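Local coordinates for protein beta-lactamase (Sphaerobacter thermophilus, PDB 4EWF) that probably hydrolyses beta-lactams to substituted beta-amino acids, as a member of the class A serine beta-lactamase family, at residues 47-52 with 221-226; 160-165 with 240-245; 198-203 with 215-220. One frame throughout, in Å; residues are numbered along the deposited sequence.

Interaction 1 (47-52 with 221-226)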
loop_
_atom_site.group_PDB
_atom_site.type_symbol
_atom_site.label_atom_id
_atom_site.label_comp_id
_atom_site.label_asym_id
_atom_site.label_seq_id
_atom_site.Cartn_x
_atom_site.Cartn_y
_atom_site.Cartn_z
ATOM N N ARG A 47 -3.644 -15.502 1.670
ATOM C CA ARG A 47 -2.411 -15.012 1.063
ATOM C C ARG A 47 -2.618 -14.548 -0.385
ATOM O O ARG A 47 -3.116 -15.307 -1.213
ATOM C CB ARG A 47 -1.346 -16.112 1.104
ATOM C CG ARG A 47 -1.026 -16.605 2.512
ATOM C CD ARG A 47 -0.301 -17.969 2.496
ATOM N NE ARG A 47 -0.008 -18.450 3.845
ATOM C CZ ARG A 47 -0.626 -19.467 4.442
ATOM N NH1 ARG A 47 -1.587 -20.158 3.811
ATOM N NH2 ARG A 47 -0.265 -19.816 5.675
ATOM N N PHE A 48 -2.240 -13.299 -0.666
ATOM C CA PHE A 48 -2.304 -12.707 -2.007
ATOM C C PHE A 48 -0.891 -12.242 -2.412
ATOM O O PHE A 48 -0.055 -11.985 -1.547
ATOM C CB PHE A 48 -3.191 -11.451 -1.973
ATOM C CG PHE A 48 -4.641 -11.739 -1.669
ATOM C CD1 PHE A 48 -5.565 -11.843 -2.698
ATOM C CD2 PHE A 48 -5.063 -11.929 -0.362
ATOM C CE1 PHE A 48 -6.912 -12.117 -2.434
ATOM C CE2 PHE A 48 -6.416 -12.210 -0.076
ATOM C CZ PHE A 48 -7.333 -12.304 -1.120
ATOM N N ARG A 49 -0.634 -12.097 -3.710
ATOM C CA ARG A 49 0.595 -11.429 -4.141
ATOM C C ARG A 49 0.533 -9.985 -3.681
ATOM O O ARG A 49 -0.466 -9.289 -3.888
ATOM C CB ARG A 49 0.787 -11.502 -5.668
ATOM C CG ARG A 49 0.916 -12.936 -6.191
ATOM C CD ARG A 49 1.169 -12.990 -7.705
ATOM N NE ARG A 49 0.861 -14.321 -8.218
ATOM C CZ ARG A 49 1.724 -15.325 -8.224
ATOM N NH1 ARG A 49 2.954 -15.146 -7.764
ATOM N NH2 ARG A 49 1.364 -16.500 -8.697
ATOM N N ALA A 50 1.587 -9.531 -3.021
ATOM C CA ALA A 50 1.584 -8.168 -2.507
ATOM C C ALA A 50 1.704 -7.172 -3.644
ATOM O O ALA A 50 1.203 -6.053 -3.537
ATOM C CB ALA A 50 2.732 -7.958 -1.511
ATOM N N ALA A 51 2.363 -7.578 -4.733
ATOM C CA ALA A 51 2.728 -6.608 -5.759
ATOM C C ALA A 51 3.415 -5.419 -5.075
ATOM O O ALA A 51 4.161 -5.584 -4.100
ATOM C CB ALA A 51 1.487 -6.150 -6.537
ATOM N N SER A 52 3.133 -4.214 -5.542
ATOM C CA SER A 52 3.800 -3.032 -5.005
ATOM C C SER A 52 3.419 -2.595 -3.582
ATOM O O SER A 52 4.008 -1.649 -3.071
ATOM C CB SER A 52 3.601 -1.850 -5.960
ATOM O OG SER A 52 4.344 -2.071 -7.138
ATOM N N THR A 221 -0.317 -8.454 -13.570
ATOM C CA THR A 221 -1.368 -9.104 -14.348
ATOM C C THR A 221 -2.198 -10.002 -13.404
ATOM O O THR A 221 -1.635 -10.755 -12.601
ATOM C CB THR A 221 -0.820 -9.831 -15.621
ATOM O OG1 THR A 221 -1.766 -10.810 -16.070
ATOM C CG2 THR A 221 0.516 -10.490 -15.357
ATOM N N GLY A 222 -3.523 -9.852 -13.453
ATOM C CA GLY A 222 -4.431 -10.577 -12.569
ATOM C C GLY A 222 -4.424 -10.107 -11.117
ATOM O O GLY A 222 -5.034 -10.735 -10.245
ATOM N N VAL A 223 -3.750 -8.997 -10.841
ATOM C CA VAL A 223 -3.620 -8.530 -9.461
ATOM C C VAL A 223 -3.868 -7.035 -9.317
ATOM O O VAL A 223 -3.178 -6.224 -9.938
ATOM C CB VAL A 223 -2.232 -8.852 -8.880
ATOM C CG1 VAL A 223 -2.078 -8.183 -7.521
ATOM C CG2 VAL A 223 -2.041 -10.372 -8.744
ATOM N N VAL A 224 -4.856 -6.666 -8.503
ATOM C CA VAL A 224 -5.132 -5.247 -8.241
ATOM C C VAL A 224 -5.351 -5.018 -6.737
ATOM O O VAL A 224 -6.319 -5.532 -6.154
ATOM C CB VAL A 224 -6.340 -4.743 -9.075
ATOM C CG1 VAL A 224 -6.598 -3.227 -8.841
ATOM C CG2 VAL A 224 -6.115 -5.030 -10.569
ATOM N N ASN A 225 -4.428 -4.288 -6.107
ATOM C CA ASN A 225 -4.471 -4.061 -4.659
ATOM C C ASN A 225 -4.403 -2.568 -4.347
ATOM O O ASN A 225 -3.906 -1.780 -5.160
ATOM C CB ASN A 225 -3.277 -4.740 -3.934
ATOM C CG ASN A 225 -3.030 -6.171 -4.372
ATOM O OD1 ASN A 225 -3.961 -6.922 -4.660
ATOM N ND2 ASN A 225 -1.753 -6.573 -4.383
ATOM N N ASP A 226 -4.871 -2.189 -3.158
ATOM C CA ASP A 226 -4.644 -0.843 -2.617
ATOM C C ASP A 226 -4.703 -0.907 -1.087
ATOM O O ASP A 226 -5.583 -1.548 -0.516
ATOM C CB ASP A 226 -5.652 0.166 -3.184
ATOM C CG ASP A 226 -5.136 1.614 -3.147
ATOM O OD1 ASP A 226 -3.937 1.833 -2.849
ATOM O OD2 ASP A 226 -5.938 2.537 -3.415
#
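This is a buried contact in which N225, on strand 223-232 of the five-stranded sheet, holds the chain at the end of strand 48-49 by its side-chain amide, just ahead of S52, the probable nucleophile at the start of an SxxK motif. ND2 of N225 gives one hydrogen bond to the backbone O of R49 (3.0 Å) and a weak one to the backbone O of A50 (3.1 Å), so two successive carbonyls converge on one amide nitrogen. The stronger bond is moderately bent, with an N-H...O angle of 142°. ND2 lies in the carbonyl plane of R49, while that oxygen sits 23° out of the amide plane of N225. OD1 of the same amide accepts from the backbone N of T243, and this second bond fixes which way the amide is flipped.

A51 points its CB toward the sheet and makes an apolar contact, 4.2 Å from CG1 of V223; the same CB also comes within 3.9 Å of ND2 of N225. Further out, CD of R49 passes 4.3 Å from CG2 of V223, and its guanidinium goes on to a salt bridge with E159.

The loop is tied down from several directions: F48 and A50 make backbone bonds to the strand 161-162 region, A51 packs on L220 of strand 212-220, and F242 of strand 235-244 lies against N225.

Interaction 2 (160-165 with 240-245)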
loop_
_atom_site.group_PDB
_atom_site.type_symbol
_atom_site.label_atom_id
_atom_site.label_comp_id
_atom_site.label_asym_id
_atom_site.label_seq_id
_atom_site.Cartn_x
_atom_site.Cartn_y
_atom_site.Cartn_z
ATOM N N ASN A 160 6.635 -12.272 -3.091
ATOM C CA ASN A 160 6.311 -11.393 -1.976
ATOM C C ASN A 160 4.819 -11.541 -1.655
ATOM O O ASN A 160 3.971 -11.111 -2.439
ATOM C CB ASN A 160 6.599 -9.930 -2.332
ATOM C CG ASN A 160 8.043 -9.695 -2.726
ATOM O OD1 ASN A 160 8.952 -10.325 -2.195
ATOM N ND2 ASN A 160 8.257 -8.801 -3.682
ATOM N N TRP A 161 4.516 -12.143 -0.509
ATOM C CA TRP A 161 3.137 -12.451 -0.113
ATOM C C TRP A 161 2.610 -11.405 0.860
ATOM O O TRP A 161 3.370 -10.804 1.606
ATOM C CB TRP A 161 3.056 -13.859 0.524
ATOM C CG TRP A 161 3.483 -14.941 -0.434
ATOM C CD1 TRP A 161 4.638 -15.682 -0.384
ATOM C CD2 TRP A 161 2.785 -15.363 -1.616
ATOM N NE1 TRP A 161 4.691 -16.545 -1.457
ATOM C CE2 TRP A 161 3.567 -16.370 -2.229
ATOM C CE3 TRP A 161 1.572 -14.985 -2.217
ATOM C CZ2 TRP A 161 3.173 -17.020 -3.413
ATOM C CZ3 TRP A 161 1.177 -15.622 -3.396
ATOM C CH2 TRP A 161 1.979 -16.637 -3.979
ATOM N N ALA A 162 1.298 -11.187 0.836
ATOM C CA ALA A 162 0.642 -10.290 1.771
ATOM C C ALA A 162 -0.663 -10.908 2.250
ATOM O O ALA A 162 -1.233 -11.767 1.573
ATOM C CB ALA A 162 0.335 -8.974 1.084
ATOM N N THR A 163 -1.159 -10.444 3.395
ATOM C CA THR A 163 -2.561 -10.673 3.729
ATOM C C THR A 163 -3.184 -9.330 4.034
ATOM O O THR A 163 -2.498 -8.417 4.469
ATOM C CB THR A 163 -2.773 -11.610 4.953
ATOM O OG1 THR A 163 -2.335 -10.948 6.139
ATOM C CG2 THR A 163 -2.002 -12.904 4.784
ATOM N N PRO A 164 -4.498 -9.199 3.801
ATOM C CA PRO A 164 -5.167 -7.940 4.155
ATOM C C PRO A 164 -4.981 -7.632 5.655
ATOM O O PRO A 164 -4.679 -6.485 6.000
ATOM C CB PRO A 164 -6.648 -8.216 3.814
ATOM C CG PRO A 164 -6.612 -9.349 2.793
ATOM C CD PRO A 164 -5.422 -10.198 3.222
ATOM N N ASP A 165 -5.127 -8.640 6.522
ATOM C CA ASP A 165 -4.907 -8.450 7.962
ATOM C C ASP A 165 -3.552 -7.807 8.260
ATOM O O ASP A 165 -3.459 -6.862 9.058
ATOM C CB ASP A 165 -4.948 -9.788 8.725
ATOM C CG ASP A 165 -6.367 -10.293 8.963
ATOM O OD1 ASP A 165 -7.343 -9.551 8.700
ATOM O OD2 ASP A 165 -6.498 -11.449 9.411
ATOM N N ALA A 240 -7.421 -2.136 3.668
ATOM C CA ALA A 240 -6.469 -2.993 2.966
ATOM C C ALA A 240 -7.251 -3.981 2.094
ATOM O O ALA A 240 -7.888 -4.906 2.596
ATOM C CB ALA A 240 -5.566 -3.728 3.973
ATOM N N VAL A 241 -7.252 -3.748 0.789
ATOM C CA VAL A 241 -7.994 -4.611 -0.121
ATOM C C VAL A 241 -7.063 -5.188 -1.168
ATOM O O VAL A 241 -6.317 -4.457 -1.812
ATOM C CB VAL A 241 -9.127 -3.836 -0.816
ATOM C CG1 VAL A 241 -9.863 -4.723 -1.820
ATOM C CG2 VAL A 241 -10.089 -3.302 0.240
ATOM N N PHE A 242 -7.090 -6.512 -1.296
ATOM C CA PHE A 242 -6.336 -7.226 -2.314
ATOM C C PHE A 242 -7.308 -7.909 -3.249
ATOM O O PHE A 242 -8.309 -8.468 -2.798
ATOM C CB PHE A 242 -5.394 -8.248 -1.653
ATOM C CG PHE A 242 -4.272 -7.594 -0.889
ATOM C CD1 PHE A 242 -2.990 -7.552 -1.417
ATOM C CD2 PHE A 242 -4.517 -6.959 0.321
ATOM C CE1 PHE A 242 -1.947 -6.926 -0.727
ATOM C CE2 PHE A 242 -3.480 -6.322 1.023
ATOM C CZ PHE A 242 -2.191 -6.304 0.486
ATOM N N THR A 243 -7.042 -7.855 -4.555
ATOM C CA THR A 243 -7.912 -8.580 -5.476
ATOM C C THR A 243 -7.085 -9.377 -6.473
ATOM O O THR A 243 -6.001 -8.968 -6.883
ATOM C CB THR A 243 -8.924 -7.683 -6.252
ATOM O OG1 THR A 243 -8.286 -7.090 -7.396
ATOM C CG2 THR A 243 -9.540 -6.597 -5.363
ATOM N N GLU A 244 -7.634 -10.511 -6.880
ATOM C CA GLU A 244 -6.901 -11.460 -7.685
ATOM C C GLU A 244 -7.844 -12.074 -8.709
ATOM O O GLU A 244 -8.959 -12.507 -8.375
ATOM C CB GLU A 244 -6.342 -12.507 -6.715
ATOM C CG GLU A 244 -5.838 -13.779 -7.256
ATOM C CD GLU A 244 -5.395 -14.695 -6.116
ATOM O OE1 GLU A 244 -4.559 -14.255 -5.302
ATOM O OE2 GLU A 244 -5.905 -15.829 -6.021
ATOM N N ASN A 245 -7.401 -12.113 -9.961
ATOM C CA ASN A 245 -8.168 -12.737 -11.031
ATOM C C ASN A 245 -9.542 -12.136 -11.322
ATOM O O ASN A 245 -10.410 -12.833 -11.838
ATOM C CB ASN A 245 -8.324 -14.240 -10.764
ATOM C CG ASN A 245 -6.993 -14.939 -10.694
ATOM O OD1 ASN A 245 -6.097 -14.657 -11.494
ATOM N ND2 ASN A 245 -6.833 -15.816 -9.710
#
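T163 OG1 accepts a hydrogen bond from the backbone N of D166, which makes T163 the N-cap of helix 164-175, and the backbone O of this same T163 lies 4.2 Å from CE2 of F242 on strand 235-244. The contact of 160-165 with that strand is mostly apolar, without hydrogen bonds between the two segments, and most of it is made by the F242 ring. That ring rises from the sheet with CG anti to the carbonyl carbon and beside the backbone N (chi1 -69°), and it meets the incoming chain on two flanks. CB of A162 comes in obliquely, 3.6 Å from CE1 and 3.7 Å from CZ of F242. On the CD2/CE2 flank the ring meets P164, with CA 3.9 Å from CE2 and CG 4.0 Å from CD2; the two side chains cross obliquely.

Two residues back along the strand, A240 approaches P164 with its CB, which is 3.5 Å from the backbone O of P164. The O of A240 is 3.7 Å from P164 CB, which brings the first helical turn close to the strand's backbone.

F242 also touches V227 of strand 223-232 and T53 ahead of helix 55-67, while P164 leans on F48 of strand 48-49 and T31 of strand 27-33. Next along the helix, D165 OD1 takes a salt bridge from R41 NH1 and a hydrogen bond with T31 OG1, fastening the helix start to strands 39-42 and 27-33.

Interaction 3 (198-203 with 215-220). With SO4 (sulfate ion), chain E.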
loop_
_atom_site.group_PDB
_atom_site.type_symbol
_atom_site.label_atom_id
_atom_site.label_comp_id
_atom_site.label_asym_id
_atom_site.label_seq_id
_atom_site.Cartn_x
_atom_site.Cartn_y
_atom_site.Cartn_z
ATOM N N PRO A 198 -5.766 7.868 -8.057
ATOM C CA PRO A 198 -6.949 8.070 -7.207
ATOM C C PRO A 198 -8.124 7.136 -7.511
ATOM O O PRO A 198 -9.226 7.394 -7.021
ATOM C CB PRO A 198 -7.376 9.491 -7.572
ATOM C CG PRO A 198 -7.066 9.578 -9.030
ATOM C CD PRO A 198 -5.760 8.800 -9.202
ATOM N N ARG A 199 -7.907 6.078 -8.286
ATOM C CA ARG A 199 -9.021 5.302 -8.827
ATOM C C ARG A 199 -9.448 4.149 -7.919
ATOM O O ARG A 199 -10.435 3.463 -8.202
ATOM C CB ARG A 199 -8.651 4.744 -10.208
ATOM C CG ARG A 199 -8.396 5.817 -11.265
ATOM C CD ARG A 199 -7.853 5.195 -12.537
ATOM N NE ARG A 199 -7.447 6.199 -13.529
ATOM C CZ ARG A 199 -6.294 6.860 -13.476
ATOM N NH1 ARG A 199 -5.455 6.641 -12.466
ATOM N NH2 ARG A 199 -5.984 7.744 -14.417
ATOM N N ARG A 200 -8.706 3.919 -6.842
ATOM C CA ARG A 200 -9.032 2.782 -5.972
ATOM C C ARG A 200 -9.560 3.280 -4.620
ATOM O O ARG A 200 -10.688 3.771 -4.539
ATOM C CB ARG A 200 -7.837 1.823 -5.859
ATOM C CG ARG A 200 -7.302 1.424 -7.254
ATOM C CD ARG A 200 -6.103 0.483 -7.239
ATOM N NE ARG A 200 -5.500 0.415 -8.572
ATOM C CZ ARG A 200 -4.451 -0.337 -8.899
ATOM N NH1 ARG A 200 -3.867 -1.117 -7.991
ATOM N NH2 ARG A 200 -3.985 -0.305 -10.146
ATOM N N ILE A 201 -8.755 3.186 -3.565
ATOM C CA ILE A 201 -9.186 3.724 -2.275
ATOM C C ILE A 201 -9.589 5.190 -2.447
ATOM O O ILE A 201 -10.576 5.665 -1.865
ATOM C CB ILE A 201 -8.080 3.593 -1.205
ATOM C CG1 ILE A 201 -7.972 2.139 -0.749
ATOM C CG2 ILE A 201 -8.357 4.523 -0.025
ATOM C CD1 ILE A 201 -6.733 1.832 0.075
ATOM N N GLY A 202 -8.846 5.910 -3.277
ATOM C CA GLY A 202 -9.080 7.341 -3.380
ATOM C C GLY A 202 -10.340 7.762 -4.124
ATOM O O GLY A 202 -10.722 8.935 -4.109
ATOM N N ARG A 203 -10.999 6.823 -4.787
ATOM C CA ARG A 203 -12.016 7.220 -5.746
ATOM C C ARG A 203 -13.193 7.994 -5.155
ATOM O O ARG A 203 -13.622 9.030 -5.687
ATOM C CB ARG A 203 -12.522 6.021 -6.532
ATOM C CG ARG A 203 -13.504 6.462 -7.597
ATOM C CD ARG A 203 -13.823 5.338 -8.540
ATOM N NE ARG A 203 -15.059 5.612 -9.262
ATOM C CZ ARG A 203 -15.572 4.798 -10.176
ATOM N NH1 ARG A 203 -16.713 5.120 -10.783
ATOM N NH2 ARG A 203 -14.938 3.659 -10.477
ATOM N N SER A 215 -2.415 6.139 0.144
ATOM C CA SER A 215 -2.419 4.703 -0.053
ATOM C C SER A 215 -1.201 4.276 -0.859
ATOM O O SER A 215 -0.519 5.108 -1.467
ATOM C CB SER A 215 -3.696 4.268 -0.777
ATOM O OG SER A 215 -3.551 4.373 -2.190
ATOM N N LYS A 216 -0.918 2.980 -0.829
ATOM C CA LYS A 216 0.021 2.386 -1.765
ATOM C C LYS A 216 -0.750 1.342 -2.549
ATOM O O LYS A 216 -1.280 0.375 -1.982
ATOM C CB LYS A 216 1.212 1.713 -1.072
ATOM C CG LYS A 216 2.217 1.109 -2.087
ATOM C CD LYS A 216 2.908 2.240 -2.859
ATOM C CE LYS A 216 3.685 1.723 -4.086
ATOM N NZ LYS A 216 2.792 1.414 -5.252
ATOM N N THR A 217 -0.812 1.557 -3.854
ATOM C CA THR A 217 -1.433 0.617 -4.770
ATOM C C THR A 217 -0.473 -0.516 -5.097
ATOM O O THR A 217 0.736 -0.426 -4.846
ATOM C CB THR A 217 -1.722 1.314 -6.103
ATOM O OG1 THR A 217 -0.520 1.968 -6.541
ATOM C CG2 THR A 217 -2.839 2.349 -5.943
ATOM N N GLY A 218 -1.021 -1.567 -5.688
ATOM C CA GLY A 218 -0.234 -2.657 -6.227
ATOM C C GLY A 218 -0.946 -3.283 -7.413
ATOM O O GLY A 218 -2.155 -3.546 -7.361
ATOM N N SER A 219 -0.197 -3.534 -8.483
ATOM C CA SER A 219 -0.778 -4.073 -9.707
ATOM C C SER A 219 0.206 -5.008 -10.387
ATOM O O SER A 219 1.382 -4.687 -10.505
ATOM C CB SER A 219 -1.110 -2.943 -10.687
ATOM O OG SER A 219 -1.762 -1.865 -10.031
ATOM N N LEU A 220 -0.300 -6.152 -10.832
ATOM C CA LEU A 220 0.417 -7.107 -11.667
ATOM C C LEU A 220 -0.672 -7.685 -12.546
ATOM O O LEU A 220 -1.848 -7.458 -12.283
ATOM C CB LEU A 220 0.983 -8.238 -10.802
ATOM C CG LEU A 220 2.458 -8.336 -10.404
ATOM C CD1 LEU A 220 3.225 -7.063 -10.624
ATOM C CD2 LEU A 220 2.580 -8.834 -8.972
HETATM S S SO4 E . 1.179 0.029 -9.057
HETATM O O1 SO4 E . 1.794 -1.289 -8.842
HETATM O O2 SO4 E . 1.502 0.877 -7.904
HETATM O O3 SO4 E . 1.702 0.634 -10.287
HETATM O O4 SO4 E . -0.279 -0.095 -9.178
#
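R200 reaches from its loop to T217 and S219, on the edge strand that carries the K-T-G motif of serine beta-lactamases (K216, T217, G218). Its chain is extended from CG to NE and crosses the T217 side chain at about a right angle, with CD 4.0 Å from T217 CG2 and CB of T217 over one face of the guanidinium. The edge of the same flat group faces S219. NH1 and NH2 both donate to S219 OG, an end-on grip on one oxygen, at 3.0 Å from NH1 and 2.7 Å from NH2. OG is only 4° and 5° out of the guanidinium plane for these two bonds, so the pair fixes the rotation of the group. NH1 adds a weak bond to the backbone O of G218 and another to N225 O, while NE makes a salt bridge with E253, bringing partners to all three nitrogens.

A sulfate ion, probably from the crystallisation liquor, lies beside T217–S219. With chi1 at 51°, T217 OG1 donates to SO4 O2, and OG1 to O2 is 2.7 Å. S219 N gives a weak bond to O1; in class A enzymes this is the position of one oxyanion-hole nitrogen, the other belonging to the nucleophilic serine, but here S52 reaches O1 through its OG. The S219 OG to O4 distance is too short to be relied on. In class A enzymes the equivalent threonine and serine, with a nearby arginine, help to bind the substrate carboxylate; the sulfate may mimic it here. Nearer the start of the strand segment, I201 CD1 packs 4.0 Å from S215 CB. K216, on the other side of the strand, bends back at chi2 and chi4; its NZ hydrogen-bonds S113 OG, and K216 NZ also donates to T217 O at 2.8 Å.

All three contacts reach the five-stranded antiparallel sheet, where strands 212-220, 223-232 and 235-244 lie side by side. Interaction 1 uses the middle one of these, with its centre about 6 Å from that of interaction 2 and about 11 Å from that of interaction 3; interactions 2 and 3 do not touch, their centres being about 13 Å apart. Interactions 1 and 2 also share the small sheet of strands 48-49 and 161-162, and their segments alternate along the chain. Interaction 3 is nested inside the loops closed by both. D226 joins interactions 1 and 3 by a bond to S215 OG. These two hold S52 and the K216–S219 strand, which flank the sulfate in the probable active site; interaction 2 lies on the neighbouring strand.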